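Local atomic coordinates of LPG0439 HIT-related domain-containing protein (Legionella pneumophila subsp. pneumophila, PDB entry 5L0L), a protein that is of unknown function but carries a HIT-related domain, a fold that in relatives binds and often hydrolyses nucleotides, within a probable membrane protein. Residues T24-I29 with V39-T44; T44-Y49 with H170-N175; I51-L56 with D81-M86; F99-N104 with L127-W132; G144-G149 with E176-A181. All blocks are in the same frame, centred on the assembly; numbering follows the deposited sequence. Where two conformers were deposited one is given.

How the contacts relate
Contacts 1, 3 and 4 share one six-stranded antiparallel sheet. The hairpin of contact 1 adjoins strand 51-58 of contact 3 through a bond from I52 N to I40 O, their centres about 10 Å apart. That strand pairs with strand 128-134 of contact 4, whose centre is about 9 Å from that of contact 3. Contact 4 also holds a sulfate, a position consistent with the phosphate site of HIT relatives. Contact 2 shares T44 with contact 1 and joins loop 44-49 to loop 170-175; contact 5, centred about 9 Å from it, joins loop 144-149 to the start of helix 176-194. Contacts 4 and 5 have centres about 21 Å apart.

Contact 1 (T24-I29 with V39-T44); sequences TSIAVI and VILNPT
T24 meets L41 through its hydroxyl, OG1 donating to L41 O at 2.7 Å in the plane of that carbonyl, while L41 N bonds back to T24 O. Because OG1 sits between the backbone N and the carbonyl carbon (chi1 69°), the oxygen turns to the neighbouring strand and CG2 is left near P43. Threonine suits the place, having one polar and one methyl branch to share out. I40 crosses it obliquely, with I40 CB near T24 OG1, and lays CG2 3.8 Å from S25 CA; S25 and I40 form a non-hydrogen-bonded pair on one face of the sheet. On the other face V39 spreads its two methyls. CG1, anti to the backbone N, meets I26 CD1 at 4.0 Å, and CG2 meets I29 CD1 at 3.9 Å. I26 CD1 also touches L41 CG at 4.0 Å, so one terminal methyl serves two partners, a task for long, branched isoleucine. Helix 73-92 covers this face with V82 and M86 on V39, and helix 176-194 adds L179 on T24 and L41. Beneath the side chains V39 O accepts from both I26 N, at 2.9 Å, and A27 N, at 3.2 Å, and V39 N returns a bond to A27 O. Two residues facing one make a classic beta bulge, here within the antiparallel hairpin of strands 25-31 and 35-41 in the sheet of a HIT-like domain.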
# COMPACT_ATOMS: atom_id res chain seq x y z
N THR A 24 19.33 2.94 -11.12
CA THR A 24 18.66 3.39 -9.89
C THR A 24 18.48 2.29 -8.84
O THR A 24 17.78 2.49 -7.86
CB THR A 24 17.30 4.05 -10.17
OG1 THR A 24 16.35 3.08 -10.64
CG2 THR A 24 17.44 5.14 -11.21
N SER A 25 19.16 1.16 -9.01
CA SER A 25 18.96 0.06 -8.09
C SER A 25 19.62 0.30 -6.71
O SER A 25 20.81 0.65 -6.62
CB SER A 25 19.44 -1.26 -8.73
OG SER A 25 19.20 -2.32 -7.83
N ILE A 26 18.84 0.07 -5.66
CA ILE A 26 19.29 0.12 -4.28
C ILE A 26 19.72 -1.27 -3.80
O ILE A 26 20.80 -1.41 -3.24
CB ILE A 26 18.20 0.68 -3.35
CG1 ILE A 26 17.86 2.13 -3.76
CG2 ILE A 26 18.60 0.57 -1.87
CD1 ILE A 26 16.52 2.63 -3.24
N ALA A 27 18.86 -2.26 -4.00
CA ALA A 27 19.11 -3.61 -3.42
C ALA A 27 18.26 -4.68 -4.04
O ALA A 27 17.23 -4.40 -4.65
CB ALA A 27 18.90 -3.61 -1.90
N VAL A 28 18.70 -5.94 -3.84
CA VAL A 28 17.85 -7.09 -4.03
C VAL A 28 17.64 -7.74 -2.65
O VAL A 28 18.58 -7.87 -1.85
CB VAL A 28 18.45 -8.08 -5.05
CG1 VAL A 28 17.66 -9.38 -5.10
CG2 VAL A 28 18.48 -7.45 -6.45
N ILE A 29 16.40 -8.14 -2.39
CA ILE A 29 15.98 -8.68 -1.10
C ILE A 29 15.26 -10.01 -1.36
O ILE A 29 14.34 -10.06 -2.17
CB ILE A 29 15.10 -7.68 -0.34
CG1 ILE A 29 15.85 -6.32 -0.32
CG2 ILE A 29 14.71 -8.25 1.03
CD1 ILE A 29 15.32 -5.17 0.52
N VAL A 39 14.50 -3.43 -5.14
CA VAL A 39 14.17 -2.12 -4.63
C VAL A 39 14.98 -1.11 -5.43
O VAL A 39 16.22 -1.15 -5.40
CB VAL A 39 14.48 -2.00 -3.14
CG1 VAL A 39 14.18 -0.60 -2.65
CG2 VAL A 39 13.71 -3.09 -2.34
N ILE A 40 14.32 -0.21 -6.17
CA ILE A 40 15.01 0.79 -6.98
C ILE A 40 14.38 2.16 -6.75
O ILE A 40 13.19 2.26 -6.41
CB ILE A 40 15.00 0.43 -8.51
CG1 ILE A 40 13.63 0.69 -9.14
CG2 ILE A 40 15.41 -1.03 -8.74
CD1 ILE A 40 13.60 0.47 -10.64
N LEU A 41 15.15 3.23 -6.94
CA LEU A 41 14.53 4.55 -7.02
C LEU A 41 13.78 4.64 -8.35
O LEU A 41 14.23 4.10 -9.38
CB LEU A 41 15.55 5.69 -6.90
CG LEU A 41 16.08 5.95 -5.50
CD1 LEU A 41 17.31 6.84 -5.61
CD2 LEU A 41 15.03 6.61 -4.60
N ASN A 42 12.62 5.28 -8.32
CA ASN A 42 11.81 5.43 -9.53
C ASN A 42 12.59 6.25 -10.57
O ASN A 42 12.92 7.40 -10.29
CB ASN A 42 10.48 6.08 -9.19
CG ASN A 42 9.52 6.04 -10.35
OD1 ASN A 42 9.86 6.49 -11.46
ND2 ASN A 42 8.32 5.54 -10.13
N PRO A 43 12.88 5.67 -11.75
CA PRO A 43 13.73 6.40 -12.70
C PRO A 43 13.09 7.62 -13.33
O PRO A 43 13.82 8.47 -13.84
CB PRO A 43 14.04 5.38 -13.81
CG PRO A 43 13.24 4.18 -13.52
CD PRO A 43 12.62 4.27 -12.17
N THR A 44 11.76 7.72 -13.28
CA THR A 44 11.05 8.82 -13.94
C THR A 44 10.42 9.87 -13.04
O THR A 44 9.92 10.86 -13.54
CB THR A 44 9.98 8.28 -14.90
OG1 THR A 44 8.97 7.57 -14.18
CG2 THR A 44 10.60 7.38 -15.91

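Contact 2 (T44-Y49 with H170-N175); sequences TDCRGY and HAIKWN
C46 N donates to I172 O at 2.9 Å where two irregular loops run 103° apart. Beside this bond, I172 N reaches D45 OD1 at 3.1 Å from above the carboxylate plane. The same oxygen takes R47 N, which closes an Asx turn, and R47 NE at 3.0 Å on its syn lone pair, so three N-H groups grip it. R47 NH2 completes a side-on salt bridge to D45 OD2 at 2.9 Å; arginine's flat, multi-toothed head suits this, and D45 CG lies in its plane. H170 O lies over one guanidinium face, and the aliphatic R47 CG rests on I172 CD1. C46 suits its place by being small: CB stands over the centre of the W174 six-membered ring, 3.3 Å from its centroid, a CH-pi contact. Its SG, between the backbone N and carbonyl carbon (chi1 66°), lies 3.7 Å from I172 CG2. W174 is steadied by NE1 bonding to N42 O. On the exposed side a water links T44 O with K173 NZ. R47 also bonds to D157 O and Q169. D45 OD2 pairs with R50 as well as R47, and the buried carboxylate, shared between two arginines, probably stays ionised.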
# COMPACT_ATOMS: atom_id res chain seq x y z
N THR A 44 11.76 7.72 -13.28
CA THR A 44 11.05 8.82 -13.94
C THR A 44 10.42 9.87 -13.04
O THR A 44 9.92 10.86 -13.54
CB THR A 44 9.98 8.28 -14.90
OG1 THR A 44 8.97 7.57 -14.18
CG2 THR A 44 10.60 7.38 -15.91
N ASP A 45 10.48 9.68 -11.72
CA ASP A 45 9.87 10.61 -10.80
C ASP A 45 10.65 10.60 -9.48
O ASP A 45 10.61 9.62 -8.74
CB ASP A 45 8.41 10.22 -10.56
CG ASP A 45 7.62 11.28 -9.80
OD1 ASP A 45 8.11 12.43 -9.62
OD2 ASP A 45 6.49 10.96 -9.38
N CYS A 46 11.32 11.72 -9.19
CA CYS A 46 12.11 11.88 -7.98
C CYS A 46 11.32 12.41 -6.81
O CYS A 46 11.84 12.40 -5.68
CB CYS A 46 13.31 12.82 -8.22
SG CYS A 46 12.93 14.53 -8.59
N ARG A 47 10.08 12.85 -7.03
CA ARG A 47 9.29 13.41 -5.93
C ARG A 47 9.11 12.40 -4.79
O ARG A 47 8.83 11.21 -5.03
CB ARG A 47 7.91 13.85 -6.39
CG ARG A 47 7.94 14.94 -7.47
CD ARG A 47 6.56 15.28 -7.95
NE ARG A 47 5.91 14.08 -8.48
CZ ARG A 47 4.62 13.78 -8.37
NH1 ARG A 47 3.75 14.62 -7.81
NH2 ARG A 47 4.19 12.65 -8.86
N GLY A 48 9.27 12.89 -3.57
CA GLY A 48 9.13 12.07 -2.38
C GLY A 48 10.17 10.95 -2.23
O GLY A 48 9.97 10.03 -1.44
N TYR A 49 11.26 11.05 -2.98
CA TYR A 49 12.25 9.97 -3.10
C TYR A 49 11.56 8.63 -3.41
O TYR A 49 11.86 7.63 -2.78
CB TYR A 49 13.11 9.88 -1.81
CG TYR A 49 13.71 11.16 -1.25
CD1 TYR A 49 14.06 12.24 -2.07
CD2 TYR A 49 13.93 11.29 0.10
CE1 TYR A 49 14.60 13.40 -1.54
CE2 TYR A 49 14.52 12.42 0.64
CZ TYR A 49 14.85 13.47 -0.16
OH TYR A 49 15.37 14.60 0.37
N HIS A 170 2.79 16.63 -11.78
CA HIS A 170 3.46 15.83 -12.80
C HIS A 170 4.76 15.24 -12.24
O HIS A 170 5.33 15.75 -11.28
CB HIS A 170 3.76 16.66 -14.05
CG HIS A 170 4.67 17.80 -13.79
ND1 HIS A 170 6.04 17.66 -13.75
CD2 HIS A 170 4.42 19.08 -13.44
CE1 HIS A 170 6.60 18.81 -13.44
NE2 HIS A 170 5.63 19.70 -13.27
N ALA A 171 5.21 14.18 -12.88
CA ALA A 171 6.47 13.56 -12.49
C ALA A 171 7.61 14.53 -12.73
O ALA A 171 7.57 15.32 -13.69
CB ALA A 171 6.68 12.29 -13.29
N ILE A 172 8.63 14.46 -11.88
CA ILE A 172 9.85 15.25 -12.03
C ILE A 172 11.04 14.32 -12.28
O ILE A 172 11.38 13.50 -11.43
CB ILE A 172 10.12 16.15 -10.80
CG1 ILE A 172 8.94 17.13 -10.67
CG2 ILE A 172 11.45 16.89 -10.96
CD1 ILE A 172 9.00 18.02 -9.49
N LYS A 173 11.68 14.51 -13.44
CA LYS A 173 12.81 13.68 -13.82
C LYS A 173 13.99 13.94 -12.90
O LYS A 173 14.12 15.04 -12.35
CB LYS A 173 13.26 13.96 -15.27
CG LYS A 173 12.21 13.60 -16.30
CD LYS A 173 12.43 12.25 -16.98
CE LYS A 173 11.57 12.11 -18.24
NZ LYS A 173 10.73 10.87 -18.16
N TRP A 174 14.81 12.93 -12.70
CA TRP A 174 15.99 13.05 -11.82
C TRP A 174 17.09 13.92 -12.42
O TRP A 174 17.51 13.70 -13.56
CB TRP A 174 16.59 11.65 -11.52
CG TRP A 174 15.99 10.95 -10.42
CD1 TRP A 174 15.16 9.88 -10.50
CD2 TRP A 174 16.16 11.23 -9.03
NE1 TRP A 174 14.76 9.49 -9.24
CE2 TRP A 174 15.38 10.29 -8.32
CE3 TRP A 174 16.89 12.19 -8.31
CZ2 TRP A 174 15.32 10.28 -6.91
CZ3 TRP A 174 16.82 12.18 -6.95
CH2 TRP A 174 16.05 11.23 -6.25
N ASN A 175 17.59 14.87 -11.65
CA ASN A 175 18.93 15.43 -11.88
C ASN A 175 19.94 14.28 -11.55
O ASN A 175 19.77 13.59 -10.53
CB ASN A 175 19.13 16.62 -10.94
CG ASN A 175 20.57 17.11 -10.88
OD1 ASN A 175 21.40 16.58 -10.12
ND2 ASN A 175 20.87 18.14 -11.67
O HOH W 1 9.22 11.62 -15.95
O HOH W 2 12.66 8.53 -7.07

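Contact 3 (I51-L56 with D81-M86); sequences IIIRYL and DVASLM
I53 makes the closest touch with the helix, its CG2 lying 3.6 Å from V82 CG1 as the two side chains slide past each other in opposite directions. CG2 is placed there by standing anti to the backbone N, while the extended outer branch (chi2 179°) carries CD1 to A83 CA at 3.7 Å and to M86 CG at 3.9 Å. Alanine suits the helix at this point because its short side chain lets an isoleucine methyl come almost to the backbone. Toward I51 the packing is looser: I51 CD1 meets the selenomethionine M86 at CB, 4.0 Å away, with CG and the terminal CE slightly farther. The touching side chains are all apolar and buried, and M131 of strand 128-134 and V39 of strand 35-41 also pack on them. Alternation along the strand sends I52 to the opposite face, against H128. On the helix, S84 points away from the strand and packs on N80 of the second subunit, while D81 has its salt bridge with R32. Strand and helix run close to antiparallel, at 152°, with axes 9.5 Å apart. This is a helix lying on one face of an antiparallel sheet, the alpha+beta arrangement of HIT-like domains.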
# COMPACT_ATOMS: atom_id res chain seq x y z
N ILE A 51 10.42 5.08 -4.40
CA ILE A 51 11.00 3.80 -4.80
C ILE A 51 9.93 2.89 -5.40
O ILE A 51 8.73 3.10 -5.20
CB ILE A 51 11.69 3.07 -3.63
CG1 ILE A 51 10.69 2.76 -2.52
CG2 ILE A 51 12.91 3.86 -3.17
CD1 ILE A 51 11.21 1.83 -1.45
N ILE A 52 10.39 1.91 -6.16
CA ILE A 52 9.54 0.80 -6.64
C ILE A 52 10.11 -0.47 -6.02
O ILE A 52 11.32 -0.72 -6.07
CB ILE A 52 9.58 0.68 -8.16
CG1 ILE A 52 9.15 2.00 -8.82
CG2 ILE A 52 8.69 -0.48 -8.64
CD1 ILE A 52 9.50 2.08 -10.30
N ILE A 53 9.24 -1.26 -5.42
CA ILE A 53 9.58 -2.56 -4.88
C ILE A 53 8.88 -3.53 -5.80
O ILE A 53 7.64 -3.45 -5.96
CB ILE A 53 9.06 -2.73 -3.45
CG1 ILE A 53 9.64 -1.62 -2.56
CG2 ILE A 53 9.39 -4.14 -2.93
CD1 ILE A 53 9.18 -1.68 -1.11
N ARG A 54 9.66 -4.42 -6.43
CA ARG A 54 9.17 -5.28 -7.48
C ARG A 54 9.57 -6.74 -7.27
O ARG A 54 10.70 -7.05 -6.90
CB ARG A 54 9.66 -4.76 -8.84
CG ARG A 54 9.39 -5.68 -10.03
CD ARG A 54 10.55 -6.60 -10.26
NE ARG A 54 10.42 -7.41 -11.49
CZ ARG A 54 10.92 -7.09 -12.69
NH1 ARG A 54 11.60 -5.96 -12.91
NH2 ARG A 54 10.75 -7.93 -13.69
N TYR A 55 8.61 -7.63 -7.52
CA TYR A 55 8.86 -9.06 -7.41
C TYR A 55 9.53 -9.50 -8.70
O TYR A 55 8.96 -9.34 -9.78
CB TYR A 55 7.52 -9.78 -7.25
CG TYR A 55 7.59 -11.28 -7.29
CD1 TYR A 55 8.52 -11.98 -6.53
CD2 TYR A 55 6.67 -12.01 -8.05
CE1 TYR A 55 8.56 -13.39 -6.57
CE2 TYR A 55 6.70 -13.41 -8.08
CZ TYR A 55 7.66 -14.08 -7.35
OH TYR A 55 7.69 -15.49 -7.36
N LEU A 56 10.73 -10.05 -8.58
CA LEU A 56 11.50 -10.53 -9.72
C LEU A 56 11.09 -11.94 -10.13
O LEU A 56 10.66 -12.17 -11.24
CB LEU A 56 13.01 -10.50 -9.40
CG LEU A 56 13.62 -9.14 -9.09
CD1 LEU A 56 14.98 -9.27 -8.38
CD2 LEU A 56 13.77 -8.36 -10.38
N ASP A 81 6.30 -7.80 3.02
CA ASP A 81 7.40 -7.85 4.01
C ASP A 81 8.54 -6.91 3.61
O ASP A 81 9.10 -6.20 4.46
CB ASP A 81 7.95 -9.28 4.15
CG ASP A 81 7.05 -10.21 4.94
OD1 ASP A 81 6.08 -9.78 5.61
OD2 ASP A 81 7.34 -11.45 4.90
N VAL A 82 8.93 -6.95 2.34
CA VAL A 82 9.99 -6.05 1.84
C VAL A 82 9.54 -4.58 2.01
O VAL A 82 10.34 -3.71 2.42
CB VAL A 82 10.36 -6.36 0.39
CG1 VAL A 82 11.37 -5.34 -0.13
CG2 VAL A 82 10.95 -7.76 0.28
N ALA A 83 8.26 -4.31 1.72
CA ALA A 83 7.69 -2.99 2.02
C ALA A 83 7.84 -2.61 3.50
O ALA A 83 8.28 -1.51 3.82
CB ALA A 83 6.25 -2.87 1.52
N SER A 84 7.50 -3.52 4.41
CA SER A 84 7.64 -3.25 5.85
C SER A 84 9.07 -2.87 6.22
O SER A 84 9.28 -1.91 6.98
CB SER A 84 7.20 -4.47 6.66
OG SER A 84 5.83 -4.75 6.41
N LEU A 85 10.04 -3.59 5.66
CA LEU A 85 11.47 -3.27 5.85
C LEU A 85 11.78 -1.84 5.35
O LEU A 85 12.33 -1.02 6.07
CB LEU A 85 12.35 -4.28 5.10
CG LEU A 85 13.84 -3.94 4.97
CD1 LEU A 85 14.45 -3.77 6.33
CD2 LEU A 85 14.60 -5.01 4.18
N MSE A 86 11.39 -1.56 4.10
CA MSE A 86 11.72 -0.26 3.50
C MSE A 86 11.07 0.90 4.20
O MSE A 86 11.63 2.00 4.16
CB MSE A 86 11.45 -0.20 2.00
CG MSE A 86 12.27 -1.17 1.18
SE MSE A 86 14.21 -0.99 1.46
CE MSE A 86 14.38 0.90 1.03

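Contact 4 (F99-N104 with L127-W132); sequences FSQLGN and LHLHMW. With SO4 (sulfate ion), chain C.
S100 and H130 form the hydrogen-bonded pair of antiparallel strands: S100 N meets H130 O at 2.9 Å and H130 N meets S100 O at 2.8 Å. Apolar contacts line the other face, where F99 and M131 lie side by side, pointing the same way, with F99 CD2 3.8 Å from M131 CE. W132 sets its CH2 edge 3.4 Å from S100 OG, itself bonded to S100 of the second subunit, whose strand continues the sheet. Hydrogen bonds gather round the sulfate, which probably comes from the crystallisation liquor. H128 NE2 reaches sulfate O1 at 2.9 Å and H130 NE2 reaches O3 at 2.9 Å; G103 N adds a bond to O3 at 2.8 Å. G103's positive phi (86°) suits glycine. H128 ND1 bonds to M126 O, fixing the ring. A water joins L102 N, H128 O and sulfate O3. Paired histidines and a loop N-H clasping sulfate resemble a phosphate site, consistent with a HIT-type histidine motif in which W132 takes the third place.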
# COMPACT_ATOMS: atom_id res chain seq x y z
N PHE A 99 2.62 4.39 0.84
CA PHE A 99 2.83 3.42 -0.23
C PHE A 99 1.53 2.99 -0.89
O PHE A 99 0.45 3.07 -0.26
CB PHE A 99 3.66 2.18 0.24
CG PHE A 99 3.09 1.41 1.41
CD1 PHE A 99 2.15 0.41 1.22
CD2 PHE A 99 3.53 1.67 2.70
CE1 PHE A 99 1.64 -0.29 2.29
CE2 PHE A 99 3.03 0.96 3.78
CZ PHE A 99 2.08 -0.01 3.57
N SER A 100 1.63 2.54 -2.14
CA SER A 100 0.46 2.07 -2.90
C SER A 100 0.85 0.93 -3.83
O SER A 100 1.87 1.02 -4.54
CB SER A 100 -0.13 3.18 -3.78
OG SER A 100 -0.65 4.30 -3.08
N GLN A 101 0.03 -0.13 -3.83
CA GLN A 101 0.05 -1.15 -4.89
C GLN A 101 -1.12 -0.87 -5.82
O GLN A 101 -2.31 -0.89 -5.41
CB GLN A 101 -0.07 -2.54 -4.30
CG GLN A 101 -0.16 -3.64 -5.38
CD GLN A 101 -0.06 -5.03 -4.82
OE1 GLN A 101 -0.98 -5.87 -5.05
NE2 GLN A 101 0.88 -5.26 -4.00
N LEU A 102 -0.81 -0.53 -7.07
CA LEU A 102 -1.82 -0.06 -8.01
C LEU A 102 -1.79 -0.93 -9.25
O LEU A 102 -2.61 -1.84 -9.37
CB LEU A 102 -1.64 1.43 -8.32
CG LEU A 102 -1.71 2.40 -7.16
CD1 LEU A 102 -1.62 3.86 -7.65
CD2 LEU A 102 -2.95 2.27 -6.29
N GLY A 103 -0.85 -0.69 -10.16
CA GLY A 103 -0.83 -1.40 -11.44
C GLY A 103 -1.68 -0.79 -12.55
O GLY A 103 -1.85 -1.46 -13.59
N ASN A 104 -2.16 0.45 -12.39
CA ASN A 104 -3.05 1.04 -13.39
C ASN A 104 -2.42 1.12 -14.79
O ASN A 104 -3.11 0.99 -15.82
CB ASN A 104 -3.45 2.44 -13.00
CG ASN A 104 -4.25 2.47 -11.71
OD1 ASN A 104 -5.15 1.65 -11.48
ND2 ASN A 104 -3.88 3.39 -10.85
N LEU A 127 4.18 -7.85 -10.21
CA LEU A 127 3.79 -7.62 -8.81
C LEU A 127 4.75 -6.56 -8.24
O LEU A 127 5.94 -6.78 -8.17
CB LEU A 127 3.86 -8.89 -7.99
CG LEU A 127 3.56 -8.79 -6.49
CD1 LEU A 127 2.14 -8.33 -6.24
CD2 LEU A 127 3.85 -10.13 -5.83
N HIS A 128 4.22 -5.39 -7.91
CA HIS A 128 5.09 -4.28 -7.50
C HIS A 128 4.30 -3.24 -6.77
O HIS A 128 3.09 -3.14 -6.96
CB HIS A 128 5.85 -3.66 -8.70
CG HIS A 128 5.00 -2.81 -9.60
ND1 HIS A 128 3.98 -3.33 -10.39
CD2 HIS A 128 4.98 -1.47 -9.80
CE1 HIS A 128 3.42 -2.35 -11.07
NE2 HIS A 128 4.00 -1.21 -10.73
N LEU A 129 4.98 -2.44 -5.95
CA LEU A 129 4.34 -1.32 -5.31
C LEU A 129 5.29 -0.14 -5.23
O LEU A 129 6.49 -0.27 -5.45
CB LEU A 129 3.77 -1.68 -3.94
CG LEU A 129 4.66 -2.13 -2.79
CD1 LEU A 129 5.39 -0.97 -2.13
CD2 LEU A 129 3.81 -2.84 -1.74
N HIS A 130 4.69 1.01 -4.94
CA HIS A 130 5.38 2.31 -4.89
C HIS A 130 5.42 2.74 -3.45
O HIS A 130 4.46 2.56 -2.72
CB HIS A 130 4.59 3.35 -5.67
CG HIS A 130 4.36 2.98 -7.09
ND1 HIS A 130 5.31 3.17 -8.06
CD2 HIS A 130 3.32 2.34 -7.68
CE1 HIS A 130 4.86 2.67 -9.20
NE2 HIS A 130 3.64 2.20 -9.01
N MSE A 131 6.52 3.37 -3.05
CA MSE A 131 6.65 3.92 -1.69
C MSE A 131 7.37 5.26 -1.79
O MSE A 131 8.21 5.46 -2.70
CB MSE A 131 7.40 2.92 -0.80
CG MSE A 131 7.54 3.42 0.61
SE MSE A 131 8.41 2.10 1.81
CE MSE A 131 7.07 0.68 1.69
N TRP A 132 7.01 6.19 -0.92
CA TRP A 132 7.61 7.53 -0.95
C TRP A 132 7.45 8.17 0.41
O TRP A 132 6.78 7.60 1.31
CB TRP A 132 6.97 8.40 -2.06
CG TRP A 132 5.50 8.58 -1.84
CD1 TRP A 132 4.89 9.65 -1.24
CD2 TRP A 132 4.45 7.66 -2.19
NE1 TRP A 132 3.53 9.44 -1.17
CE2 TRP A 132 3.23 8.24 -1.75
CE3 TRP A 132 4.41 6.41 -2.82
CZ2 TRP A 132 1.99 7.63 -1.94
CZ3 TRP A 132 3.19 5.78 -2.95
CH2 TRP A 132 1.99 6.37 -2.51
S SO4 C . 1.64 1.53 -11.73
O1 SO4 C . 3.03 1.12 -12.09
O2 SO4 C . 0.87 1.05 -12.87
O3 SO4 C . 1.49 0.84 -10.45
O4 SO4 C . 1.89 2.97 -11.72
O HOH W 3 1.76 -0.95 -8.08

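Contact 5 (G144-G149 with E176-A181); sequences GVPLRG and EEELKA
R148 and E178 join a loop to the first turn of helix 176-194, N-capped by N175, through a salt bridge, with guanidinium and carboxylate nearly coplanar, 23° apart. Both end nitrogens grip one oxygen: R148 NH2 is 2.8 Å from E178 OE1 on its syn lone pair, and NH1 is 3.0 Å from it, almost in line with the C-O bond. Arginine is long enough to reach in its extended form, and glutamate is equally extended beyond CG. Next to this bridge the apolar contact is V145, whose CG2 passes 4.0 Å from E178 CB and 4.1 Å from A181 CB; a compact branched side chain fits against the helix. At G144, whose positive phi (89°) is easy for glycine, the carbonyl O lies 3.4 Å from E178 CG. In the second shell, P146 CG lies over one face of the R148 guanidinium, which also leans on C46, while V145 O accepts from Y49 OH. N175 receives E178 N on its OD1, holding the glutamate's backbone, and the helix start would probably favour the negative charge there. Outermost, a water donates to E178 OE2, its oxygen 2.6 Å from that OE2.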
# COMPACT_ATOMS: atom_id res chain seq x y z
N GLY A 144 21.30 18.17 -0.66
CA GLY A 144 21.32 18.51 -2.09
C GLY A 144 20.07 18.03 -2.82
O GLY A 144 19.92 18.27 -4.03
N VAL A 145 19.14 17.36 -2.13
CA VAL A 145 17.98 16.77 -2.83
C VAL A 145 16.70 17.17 -2.08
O VAL A 145 16.34 16.56 -1.09
CB VAL A 145 18.07 15.23 -2.91
CG1 VAL A 145 17.00 14.70 -3.88
CG2 VAL A 145 19.47 14.72 -3.29
N PRO A 146 15.98 18.18 -2.59
CA PRO A 146 14.70 18.55 -1.97
C PRO A 146 13.73 17.37 -2.10
O PRO A 146 13.76 16.66 -3.10
CB PRO A 146 14.18 19.72 -2.83
CG PRO A 146 15.30 20.09 -3.70
CD PRO A 146 16.31 19.01 -3.76
N LEU A 147 12.92 17.17 -1.08
CA LEU A 147 11.96 16.09 -1.09
C LEU A 147 11.00 16.18 -2.28
O LEU A 147 10.79 15.19 -2.98
CB LEU A 147 11.17 16.09 0.23
CG LEU A 147 10.14 14.94 0.37
CD1 LEU A 147 10.86 13.60 0.48
CD2 LEU A 147 9.23 15.19 1.57
N ARG A 148 10.47 17.38 -2.51
CA ARG A 148 9.45 17.63 -3.52
C ARG A 148 8.15 16.88 -3.20
O ARG A 148 8.02 16.27 -2.13
CB ARG A 148 9.97 17.31 -4.94
CG ARG A 148 11.24 18.08 -5.29
CD ARG A 148 11.87 17.40 -6.48
NE ARG A 148 12.99 18.13 -6.98
CZ ARG A 148 14.27 17.80 -6.89
NH1 ARG A 148 14.71 16.70 -6.28
NH2 ARG A 148 15.15 18.64 -7.40
N GLY A 149 7.17 16.95 -4.09
CA GLY A 149 5.85 16.40 -3.82
C GLY A 149 4.98 17.46 -3.15
O GLY A 149 5.46 18.55 -2.81
N GLU A 176 21.02 14.20 -12.34
CA GLU A 176 22.05 13.13 -12.22
C GLU A 176 22.77 13.13 -10.86
O GLU A 176 22.86 12.07 -10.23
CB GLU A 176 23.08 13.15 -13.38
CG GLU A 176 23.94 11.87 -13.47
CD GLU A 176 25.07 11.89 -14.51
OE1 GLU A 176 25.01 12.66 -15.50
OE2 GLU A 176 26.06 11.10 -14.35
N GLU A 177 23.30 14.27 -10.41
CA GLU A 177 23.99 14.29 -9.12
C GLU A 177 23.06 14.04 -7.96
O GLU A 177 23.44 13.38 -6.98
CB GLU A 177 24.78 15.59 -8.98
CG GLU A 177 25.93 15.61 -9.96
CD GLU A 177 26.83 14.37 -9.91
OE1 GLU A 177 27.32 14.00 -8.81
OE2 GLU A 177 27.06 13.76 -11.00
N GLU A 178 21.82 14.52 -8.08
CA GLU A 178 20.84 14.28 -7.02
C GLU A 178 20.45 12.81 -6.91
O GLU A 178 20.34 12.29 -5.81
CB GLU A 178 19.57 15.14 -7.24
CG GLU A 178 19.88 16.62 -7.05
CD GLU A 178 18.70 17.53 -7.31
OE1 GLU A 178 17.53 17.08 -7.37
OE2 GLU A 178 18.97 18.75 -7.45
N LEU A 179 20.31 12.15 -8.06
CA LEU A 179 20.02 10.71 -8.10
C LEU A 179 21.14 9.94 -7.39
O LEU A 179 20.88 9.08 -6.54
CB LEU A 179 19.85 10.22 -9.52
CG LEU A 179 19.68 8.70 -9.72
CD1 LEU A 179 18.49 8.17 -8.94
CD2 LEU A 179 19.58 8.44 -11.22
N LYS A 180 22.37 10.27 -7.75
CA LYS A 180 23.51 9.59 -7.12
C LYS A 180 23.53 9.79 -5.59
O LYS A 180 23.78 8.85 -4.85
CB LYS A 180 24.82 10.07 -7.75
CG LYS A 180 25.04 9.54 -9.14
CD LYS A 180 26.47 9.93 -9.59
CE LYS A 180 26.61 10.56 -10.94
NZ LYS A 180 27.15 9.62 -11.97
N ALA A 181 23.26 11.01 -5.13
CA ALA A 181 23.24 11.31 -3.69
C ALA A 181 22.12 10.53 -2.98
O ALA A 181 22.31 9.98 -1.91
CB ALA A 181 23.05 12.81 -3.47
O HOH W 4 20.49 20.00 -5.70